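Local coordinates for protein microbial serine proteinases; subtilisin (Bacillus subtilis, PDB 2GKO) that probably hydrolyses peptide bonds with broad specificity, as a calcium-binding, cold-adapted serine protease of the subtilisin family, at residues A26-A31 with I262-P267. Residues are numbered along the deposited sequence; the frame is centred on the assembly and turned at random.
With CA (calcium ion), chain B.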
# COMPACT_ATOMS: atom_id res chain seq x y z
N ALA A 26 -12.72 1.58 -10.11
CA ALA A 26 -13.08 0.77 -11.27
C ALA A 26 -12.03 0.85 -12.37
O ALA A 26 -11.58 1.93 -12.74
CB ALA A 26 -14.44 1.17 -11.81
N GLY A 27 -11.64 -0.31 -12.88
CA GLY A 27 -10.70 -0.38 -13.98
C GLY A 27 -9.24 -0.38 -13.60
O GLY A 27 -8.42 -0.74 -14.43
N ILE A 28 -8.92 -0.03 -12.35
CA ILE A 28 -7.53 0.06 -11.93
C ILE A 28 -7.15 -1.22 -11.25
O ILE A 28 -7.91 -1.76 -10.45
CB ILE A 28 -7.31 1.25 -11.00
CG1 ILE A 28 -7.86 2.55 -11.61
CG2 ILE A 28 -5.82 1.38 -10.67
CD1 ILE A 28 -7.27 2.93 -12.94
N ASN A 29 -5.95 -1.71 -11.55
CA ASN A 29 -5.47 -2.98 -11.00
C ASN A 29 -4.50 -2.70 -9.87
O ASN A 29 -3.57 -1.92 -10.04
CB ASN A 29 -4.77 -3.79 -12.09
CG ASN A 29 -5.61 -3.91 -13.33
OD1 ASN A 29 -6.58 -4.67 -13.35
ND2 ASN A 29 -5.30 -3.09 -14.35
N ILE A 30 -4.77 -3.27 -8.70
CA ILE A 30 -3.84 -3.22 -7.58
C ILE A 30 -3.15 -4.57 -7.48
O ILE A 30 -3.77 -5.60 -7.20
CB ILE A 30 -4.55 -2.83 -6.25
CG1 ILE A 30 -5.27 -1.48 -6.39
CG2 ILE A 30 -3.52 -2.75 -5.13
CD1 ILE A 30 -6.06 -1.06 -5.15
N ALA A 31 -1.84 -4.55 -7.73
CA ALA A 31 -1.01 -5.71 -7.63
C ALA A 31 -0.40 -5.79 -6.24
O ALA A 31 0.50 -5.02 -5.89
CB ALA A 31 0.07 -5.70 -8.72
N ILE A 262 -8.35 7.42 -7.04
CA ILE A 262 -8.02 8.62 -7.78
C ILE A 262 -7.87 8.31 -9.27
O ILE A 262 -8.46 8.97 -10.13
CB ILE A 262 -6.71 9.25 -7.22
CG1 ILE A 262 -6.95 9.80 -5.83
CG2 ILE A 262 -6.16 10.34 -8.13
CD1 ILE A 262 -5.67 10.13 -5.07
N TRP A 263 -7.11 7.25 -9.59
CA TRP A 263 -6.78 6.93 -10.97
C TRP A 263 -8.03 6.61 -11.78
O TRP A 263 -8.10 6.97 -12.96
CB TRP A 263 -5.79 5.75 -11.04
CG TRP A 263 -4.79 5.84 -12.16
CD1 TRP A 263 -4.88 6.61 -13.30
CD2 TRP A 263 -3.54 5.16 -12.23
NE1 TRP A 263 -3.74 6.45 -14.05
CE2 TRP A 263 -2.90 5.57 -13.42
CE3 TRP A 263 -2.87 4.26 -11.40
CZ2 TRP A 263 -1.65 5.09 -13.80
CZ3 TRP A 263 -1.63 3.79 -11.76
CH2 TRP A 263 -1.04 4.19 -12.95
N ALA A 264 -9.00 5.95 -11.16
CA ALA A 264 -10.21 5.49 -11.83
C ALA A 264 -11.04 6.67 -12.33
O ALA A 264 -11.77 6.55 -13.32
CB ALA A 264 -11.02 4.64 -10.91
N GLN A 265 -10.89 7.81 -11.68
CA GLN A 265 -11.59 9.03 -12.10
C GLN A 265 -10.83 9.83 -13.17
O GLN A 265 -11.40 10.73 -13.80
CB GLN A 265 -11.88 9.89 -10.88
CG GLN A 265 -12.85 9.24 -9.89
CD GLN A 265 -14.03 8.56 -10.59
OE1 GLN A 265 -14.79 9.22 -11.30
NE2 GLN A 265 -14.16 7.24 -10.41
N SER A 266 -9.56 9.51 -13.37
CA SER A 266 -8.75 10.04 -14.47
C SER A 266 -7.95 8.94 -15.15
O SER A 266 -6.71 8.96 -15.10
CB SER A 266 -7.79 11.10 -13.95
OG SER A 266 -8.47 12.07 -13.18
N PRO A 267 -8.63 8.00 -15.81
CA PRO A 267 -7.98 6.76 -16.29
C PRO A 267 -6.85 6.92 -17.33
O PRO A 267 -6.12 5.93 -17.54
CB PRO A 267 -9.14 5.96 -16.88
CG PRO A 267 -10.21 6.95 -17.17
CD PRO A 267 -10.07 8.02 -16.12
CA CA B . -8.22 -5.26 -14.66
O HOH W 1 -12.84 4.22 -14.32
O HOH W 2 -8.35 -3.27 -15.53
O HOH W 3 -9.73 -5.85 -16.29
O HOH W 4 -6.64 -5.68 -16.31
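I28 sets CG1 anti to its own carbonyl carbon (chi1 -52°), which carries the longer branch to the C-terminal end of helix 248-265, and a chi2 of -59° brings CD1 to the foot of the W263 side chain. I28 CD1 lies 3.7 Å from W263 CB, meeting the ring obliquely, and the two side chains cross at about a right angle. I28 CG1 rests 3.6 Å from A264 N and also packs on the A264 methyl. The same methyl, A264 CB, also meets the carbonyl O of A26 at 3.3 Å. No direct hydrogen bond joins the segments; water 1 bridges them, donating to A26 O and to A264 O (2.8 Å). This is the packing of the subtilisin alpha/beta fold: the helix 248-265 is laid beside the entrance to strand 29-34, a strand of the mainly parallel sheet, flanked by parallel strands 97-102 and 133-137, and V134 of the latter touches both I28 and W263. The indole N-H is spent on A269 O, just beyond 262-267, while S266 O lies in plane at the ring edge. Cutting I28 back to an alanine is likely to open a gap beside W263 CB and leave the A264 methyl with less apolar cover. One residue on, N29 turns to a calcium ion, its OD1 bound at 2.2 Å together with E49 and D97; water 2, a further ligand of the calcium ion, also donates to G27 O (2.8 Å), and N29 ND2 is held by K132 O and T131 OG1.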